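Local coordinates for TETR family transcriptional repressor LFRR (Mycobacterium smegmatis, PDB 2V57), which represses transcription of the lfrRA operon, which includes an efflux pump gene, by binding directly to the promoter region upstream of lfrR, at the interface of chains A and B. Coordinates in Å, arbitrary orientation; residue numbers count along the deposited sequence, not the author numbering. Chains: chain A/B, TETR family transcriptional repressor LFRR.

Contact 1: the interface of chains A and B. Residues chain A 155, 158-159, 162, 175-176, 179; chain B 147, 151.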
loop_
_atom_site.group_PDB
_atom_site.type_symbol
_atom_site.label_atom_id
_atom_site.label_comp_id
_atom_site.label_asym_id
_atom_site.label_seq_id
_atom_site.Cartn_x
_atom_site.Cartn_y
_atom_site.Cartn_z
ATOM N N LEU A 155 6.849 -6.492 2.801
ATOM C CA LEU A 155 6.488 -7.544 3.738
ATOM C C LEU A 155 5.914 -6.933 5.011
ATOM O O LEU A 155 4.989 -7.491 5.608
ATOM C CB LEU A 155 7.673 -8.461 4.033
ATOM C CG LEU A 155 8.197 -9.232 2.816
ATOM C CD1 LEU A 155 9.414 -10.060 3.197
ATOM C CD2 LEU A 155 7.117 -10.112 2.195
ATOM N N ALA A 158 2.239 -6.183 4.280
ATOM C CA ALA A 158 1.412 -7.376 4.420
ATOM C C ALA A 158 1.199 -7.679 5.896
ATOM O O ALA A 158 0.116 -8.129 6.297
ATOM C CB ALA A 158 2.061 -8.565 3.717
ATOM N N GLY A 159 2.238 -7.446 6.704
ATOM C CA GLY A 159 2.165 -7.646 8.144
ATOM C C GLY A 159 1.124 -6.763 8.837
ATOM O O GLY A 159 0.344 -7.221 9.669
ATOM N N ALA A 162 -2.244 -8.134 8.080
ATOM C CA ALA A 162 -2.514 -9.348 8.849
ATOM C C ALA A 162 -2.853 -9.009 10.295
ATOM O O ALA A 162 -3.763 -9.590 10.878
ATOM C CB ALA A 162 -1.331 -10.310 8.778
ATOM N N ALA A 175 6.088 -15.143 9.704
ATOM C CA ALA A 175 5.756 -15.107 8.274
ATOM C C ALA A 175 6.671 -14.128 7.521
ATOM O O ALA A 175 7.082 -14.375 6.379
ATOM C CB ALA A 175 4.302 -14.740 8.069
ATOM N N ILE A 176 6.963 -12.999 8.152
ATOM C CA ILE A 176 7.825 -12.014 7.520
ATOM C C ILE A 176 9.243 -12.553 7.410
ATOM O O ILE A 176 9.868 -12.457 6.357
ATOM C CB ILE A 176 7.794 -10.667 8.293
ATOM C CG1 ILE A 176 6.454 -9.967 8.017
ATOM C CG2 ILE A 176 8.994 -9.777 7.904
ATOM C CD1 ILE A 176 6.193 -8.722 8.830
ATOM N N SER A 179 9.446 -15.132 4.785
ATOM C CA SER A 179 9.307 -14.557 3.448
ATOM C C SER A 179 10.613 -13.863 3.007
ATOM O O SER A 179 10.998 -13.943 1.841
ATOM C CB SER A 179 8.117 -13.592 3.383
ATOM O OG SER A 179 6.890 -14.285 3.580
ATOM N N TRP B 147 -1.933 -14.591 3.532
ATOM C CA TRP B 147 -0.539 -14.110 3.506
ATOM C C TRP B 147 -0.028 -13.997 2.082
ATOM O O TRP B 147 0.533 -12.980 1.703
ATOM C CB TRP B 147 0.408 -15.015 4.305
ATOM C CG TRP B 147 1.818 -14.428 4.410
ATOM C CD1 TRP B 147 2.968 -14.919 3.845
ATOM C CD2 TRP B 147 2.187 -13.221 5.089
ATOM N NE1 TRP B 147 4.038 -14.097 4.156
ATOM C CE2 TRP B 147 3.583 -13.048 4.913
ATOM C CE3 TRP B 147 1.469 -12.269 5.831
ATOM C CZ2 TRP B 147 4.276 -11.959 5.448
ATOM C CZ3 TRP B 147 2.165 -11.186 6.371
ATOM C CH2 TRP B 147 3.552 -11.042 6.171
ATOM N N VAL B 151 1.176 -10.540 0.251
ATOM C CA VAL B 151 2.547 -10.390 -0.186
ATOM C C VAL B 151 2.594 -10.142 -1.697
ATOM O O VAL B 151 3.328 -9.292 -2.151
ATOM C CB VAL B 151 3.418 -11.599 0.225
ATOM C CG1 VAL B 151 4.798 -11.537 -0.443
ATOM C CG2 VAL B 151 3.565 -11.639 1.757
#
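B:Trp147 reaches across the dimer interface and lays its indole between two helices of chain A, 147-164 and 169-182. Its ring nitrogen NE1 donates a hydrogen bond to the hydroxyl OG of A:Ser179 at 2.9 Å. The bond is nearly straight, 169° at the hydrogen, and the hydroxyl sits at the indole edge, in the ring plane. The methyl CB of A:Ala175 lies over the middle of one indole face, 3.8 Å from the centroid of the six-membered ring, a CH-pi contact. The far end of the six-membered ring is met by aliphatic groups. CG1 of A:Ile176 touches CH2 of B:Trp147 at 3.6 Å, the two side chains crossing at about a right angle. CB of A:Ala158 packs near CZ3, and CA of A:Gly159 meets the ring edge in plane. In the next shell, A:Ser179 OG donates to the backbone O of A:Ala175 at 2.8 Å. This bond uses the hydroxyl hydrogen and probably leaves OG turned to accept from the indole. On the opposite indole face, toward the rim, lies CG2 of B:Val151. That methyl also meets CB of A:Ala158, while CG1 of B:Val151 touches CD2 of A:Leu155 at 3.8 Å. CG of B:Trp147 is anti to its backbone N (chi1 -173°), and the indole reaches chain A with one face still against B:Val151. The site ties the regulatory domains of this TetR-family repressor into a dimer through helix packing.

Contact 2: the interface of chains A and B. Residues chain A 85-86, 89, 133, 136, 177, 181; chain B 184-185, 187.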
loop_
_atom_site.group_PDB
_atom_site.type_symbol
_atom_site.label_atom_id
_atom_site.label_comp_id
_atom_site.label_asym_id
_atom_site.label_seq_id
_atom_site.Cartn_x
_atom_site.Cartn_y
_atom_site.Cartn_z
ATOM N N VAL A 85 21.809 -11.284 13.079
ATOM C CA VAL A 85 20.868 -10.653 12.161
ATOM C C VAL A 85 19.430 -11.124 12.347
ATOM O O VAL A 85 18.494 -10.325 12.242
ATOM C CB VAL A 85 21.262 -10.921 10.690
ATOM C CG1 VAL A 85 20.212 -10.341 9.732
ATOM C CG2 VAL A 85 22.642 -10.361 10.394
ATOM N N ASP A 86 19.245 -12.414 12.597
ATOM C CA ASP A 86 17.889 -12.942 12.759
ATOM C C ASP A 86 17.172 -12.281 13.934
ATOM O O ASP A 86 16.081 -11.707 13.767
ATOM C CB ASP A 86 17.881 -14.460 12.926
ATOM C CG ASP A 86 16.466 -15.028 12.932
ATOM O OD1 ASP A 86 16.002 -15.469 13.993
ATOM O OD2 ASP A 86 15.804 -14.998 11.878
ATOM N N LEU A 89 16.537 -8.457 13.185
ATOM C CA LEU A 89 15.410 -8.170 12.287
ATOM C C LEU A 89 14.075 -8.418 12.972
ATOM O O LEU A 89 13.122 -7.663 12.776
ATOM C CB LEU A 89 15.509 -8.975 10.994
ATOM C CG LEU A 89 16.600 -8.481 10.048
ATOM C CD1 LEU A 89 16.767 -9.456 8.889
ATOM C CD2 LEU A 89 16.274 -7.054 9.578
ATOM N N LEU A 133 20.197 -5.827 5.901
ATOM C CA LEU A 133 19.734 -6.571 4.730
ATOM C C LEU A 133 20.877 -6.723 3.727
ATOM O O LEU A 133 21.041 -7.780 3.095
ATOM C CB LEU A 133 18.571 -5.841 4.065
ATOM C CG LEU A 133 17.280 -5.743 4.876
ATOM C CD1 LEU A 133 16.254 -4.834 4.181
ATOM C CD2 LEU A 133 16.722 -7.122 5.094
ATOM N N ALA A 136 23.302 -9.441 4.929
ATOM C CA ALA A 136 22.760 -10.785 4.816
ATOM C C ALA A 136 22.320 -11.142 3.395
ATOM O O ALA A 136 21.689 -12.173 3.183
ATOM C CB ALA A 136 21.592 -10.966 5.798
ATOM N N MET A 177 9.741 -13.148 8.487
ATOM C CA MET A 177 11.118 -13.650 8.484
ATOM C C MET A 177 11.280 -14.777 7.455
ATOM O O MET A 177 12.259 -14.827 6.716
ATOM C CB MET A 177 11.538 -14.113 9.891
ATOM C CG MET A 177 11.587 -12.977 10.910
ATOM S SD MET A 177 12.719 -11.639 10.445
ATOM C CE MET A 177 14.230 -12.598 10.221
ATOM N N THR A 181 13.652 -14.740 3.799
ATOM C CA THR A 181 14.696 -15.719 3.522
ATOM C C THR A 181 14.347 -16.709 2.411
ATOM O O THR A 181 15.250 -17.264 1.773
ATOM C CB THR A 181 15.095 -16.503 4.810
ATOM O OG1 THR A 181 13.956 -17.203 5.331
ATOM C CG2 THR A 181 15.624 -15.559 5.876
ATOM N N ILE B 184 15.007 -12.435 -0.207
ATOM C CA ILE B 184 16.111 -11.482 -0.424
ATOM C C ILE B 184 17.349 -11.642 0.463
ATOM O O ILE B 184 18.391 -11.086 0.152
ATOM C CB ILE B 184 15.631 -10.012 -0.290
ATOM C CG1 ILE B 184 14.956 -9.788 1.070
ATOM C CG2 ILE B 184 14.673 -9.664 -1.402
ATOM C CD1 ILE B 184 14.864 -8.316 1.494
ATOM N N ILE B 185 17.246 -12.356 1.577
ATOM C CA ILE B 185 18.407 -12.512 2.446
ATOM C C ILE B 185 18.625 -13.969 2.768
ATOM O O ILE B 185 17.765 -14.814 2.500
ATOM C CB ILE B 185 18.249 -11.757 3.794
ATOM C CG1 ILE B 185 16.941 -12.168 4.491
ATOM C CG2 ILE B 185 18.299 -10.249 3.579
ATOM C CD1 ILE B 185 16.896 -11.841 5.985
ATOM N N LEU B 187 19.932 -16.232 6.236
ATOM C CA LEU B 187 20.365 -16.263 7.632
ATOM C C LEU B 187 21.014 -17.601 7.993
ATOM O O LEU B 187 20.376 -18.656 7.920
ATOM C CB LEU B 187 19.191 -15.976 8.566
ATOM C CG LEU B 187 18.443 -14.686 8.227
ATOM C CD1 LEU B 187 17.186 -14.532 9.071
ATOM C CD2 LEU B 187 19.368 -13.507 8.412
HETATM O O HOH W 1 17.365 -16.025 -0.210
#
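B:Leu187 and B:Ile185, from the C-terminal tail of one subunit, press their side chains into a groove of chain A. The tight part is mainly apolar. The two methyls of B:Leu187 divide the work. CD2 meets CG1 of A:Val85 at 3.5 Å, the side chains passing at a slant. CD1 lies among CG2 of A:Thr181, CE of A:Met177 and the side chain of A:Asp86, which all cross the leucine at about a right angle. The carboxylate of A:Asp86 stands beside CD1 of B:Leu187. The A:Met177 side chain folds at its second and third torsions, and its CE is 3.7 Å from CD1 of B:Leu187. B:Ile185 fills the neighbouring stretch. Its CG1 stands between the backbone N and the carbonyl carbon (chi1 54°), which sends CD1 toward A:Leu89. CD1 of B:Ile185 and CD1 of A:Leu89 meet tip to tip at 3.8 Å. The other branch, CG2, packs against CD2 of A:Leu133, also at 3.8 Å, and CB lies by A:Ala136. The polar side of the contact is looser and hydrated. Water 1 joins the backbone O of B:Ile185, at 3.0 Å, to the backbone O of A:Thr181, at 3.2 Å. The hydroxyl OG1 of A:Thr181 turns back to donate to the backbone O of A:Met177 at 3.2 Å. That leaves its methyl CG2 facing the tail. The groove anchors the tail of one subunit on its partner and so extends the dimer interface of the repressor.

Contact 3: the interface of chains A and B. Residues chain A 185, 187-188; chain B 85-86, 89, 136, 181.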
loop_
_atom_site.group_PDB
_atom_site.type_symbol
_atom_site.label_atom_id
_atom_site.label_comp_id
_atom_site.label_asym_id
_atom_site.label_seq_id
_atom_site.Cartn_x
_atom_site.Cartn_y
_atom_site.Cartn_z
ATOM N N ILE A 185 6.734 -18.922 -2.383
ATOM C CA ILE A 185 6.529 -20.168 -3.126
ATOM C C ILE A 185 7.870 -20.794 -3.476
ATOM O O ILE A 185 8.906 -20.147 -3.374
ATOM C CB ILE A 185 5.716 -19.959 -4.418
ATOM C CG1 ILE A 185 6.451 -19.025 -5.373
ATOM C CG2 ILE A 185 4.317 -19.428 -4.087
ATOM C CD1 ILE A 185 6.003 -19.148 -6.822
ATOM N N LEU A 187 9.466 -22.946 -6.645
ATOM C CA LEU A 187 9.269 -23.493 -7.981
ATOM C C LEU A 187 9.913 -24.867 -8.123
ATOM O O LEU A 187 10.922 -25.156 -7.476
ATOM C CB LEU A 187 9.833 -22.546 -9.036
ATOM C CG LEU A 187 9.136 -21.191 -9.132
ATOM C CD1 LEU A 187 9.800 -20.330 -10.191
ATOM C CD2 LEU A 187 7.664 -21.382 -9.429
ATOM N N PRO A 188 9.315 -25.726 -8.962
ATOM C CA PRO A 188 9.920 -27.019 -9.306
ATOM C C PRO A 188 11.260 -26.832 -10.002
ATOM O O PRO A 188 12.278 -27.268 -9.468
ATOM C CB PRO A 188 8.922 -27.629 -10.291
ATOM C CG PRO A 188 7.656 -26.898 -10.082
ATOM C CD PRO A 188 8.004 -25.527 -9.599
ATOM N N VAL B 85 4.581 -23.597 -15.244
ATOM C CA VAL B 85 4.002 -22.750 -14.206
ATOM C C VAL B 85 4.826 -21.487 -13.944
ATOM O O VAL B 85 4.285 -20.454 -13.550
ATOM C CB VAL B 85 3.801 -23.523 -12.880
ATOM C CG1 VAL B 85 2.761 -24.640 -13.056
ATOM C CG2 VAL B 85 5.128 -24.067 -12.389
ATOM N N ASP B 86 6.135 -21.558 -14.164
ATOM C CA ASP B 86 6.975 -20.378 -13.964
ATOM C C ASP B 86 6.709 -19.290 -15.010
ATOM O O ASP B 86 6.553 -18.120 -14.672
ATOM C CB ASP B 86 8.457 -20.748 -13.921
ATOM C CG ASP B 86 8.922 -21.465 -15.177
ATOM O OD1 ASP B 86 8.072 -21.917 -15.982
ATOM O OD2 ASP B 86 10.152 -21.579 -15.356
ATOM N N LEU B 89 3.252 -17.829 -14.273
ATOM C CA LEU B 89 3.309 -16.870 -13.172
ATOM C C LEU B 89 3.906 -15.549 -13.658
ATOM O O LEU B 89 3.431 -14.479 -13.295
ATOM C CB LEU B 89 4.115 -17.428 -11.990
ATOM C CG LEU B 89 4.255 -16.520 -10.763
ATOM C CD1 LEU B 89 2.889 -16.055 -10.252
ATOM C CD2 LEU B 89 5.078 -17.195 -9.642
ATOM N N ALA B 136 1.801 -23.230 -8.349
ATOM C CA ALA B 136 3.159 -23.117 -8.868
ATOM C C ALA B 136 4.174 -23.465 -7.783
ATOM O O ALA B 136 5.384 -23.317 -7.983
ATOM C CB ALA B 136 3.418 -21.725 -9.395
ATOM N N THR B 181 9.775 -16.238 -5.213
ATOM C CA THR B 181 10.241 -17.621 -5.211
ATOM C C THR B 181 11.503 -17.869 -4.380
ATOM O O THR B 181 11.927 -19.021 -4.243
ATOM C CB THR B 181 10.523 -18.106 -6.659
ATOM O OG1 THR B 181 11.604 -17.354 -7.214
ATOM C CG2 THR B 181 9.288 -17.915 -7.546
HETATM O O HOH W 2 11.409 -20.691 -1.740
HETATM O O HOH W 3 11.808 -21.282 -6.126
#
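A:Ile185 and A:Leu187 pack on B:Thr181, B:Leu89 and B:Asp86, where the C-terminal tail of a TetR-family subunit lies on its partner's regulatory domain. The tail crosses a surface made by helices 85-97 and 169-182 of chain B and the loop residue B:Ala136. A:Ile185 and B:Leu89 reach toward each other end to end, CD1 against CD2 at 3.6 Å. With chi1 at 180°, CG of B:Leu89 is set opposite the backbone N, and CD2 reaches the isoleucine. A:Ile185 also passes B:Thr181 at a slant, and its CD1 lies 3.6 Å from the threonine CG2. That same methyl serves A:Leu187, whose CD1 comes within 3.6 Å of CG2 of B:Thr181 at a similar slant. The threonine methyl is thus shared by the two tail side chains. At chi1 65° OG1 of B:Thr181 stands between the backbone N and the carbonyl carbon, and the methyl takes the place beside the backbone N, toward the tail. A:Leu187 stands at about a right angle to B:Asp86 and meets its CB with CD1 at 4.0 Å. The second leucine methyl, CD2, points to the backbone O of B:Ala136. A:Pro188 lies farther along the tail, with CD 3.8 Å from that oxygen. Two waters bridge the backbones. Water 2 links the O of A:Ile185 with the O of B:Thr181. Water 3 joins the same threonine O, at 2.9 Å, to the backbone N of A:Leu187, also at 2.9 Å.

Contacts 2 and 3 are approximate twins related by the dimer two-fold, with the chains exchanged. Their C-alpha centres lie about 22 Å apart. The C-alpha centre of contact 1 is about 14 Å from that of contact 2 and 18 Å from that of contact 3. Helix 169-182 of chain A serves both contact 1 and contact 2, so the helix that receives the partner's tryptophan also supports its tail. The twins differ in detail: the Leu89 and Asp86 side chains take different rotamers in the two chains. A:Pro188 belongs to contact 3. The helix core and the exchanged tails together hold the two subunits as a dimer.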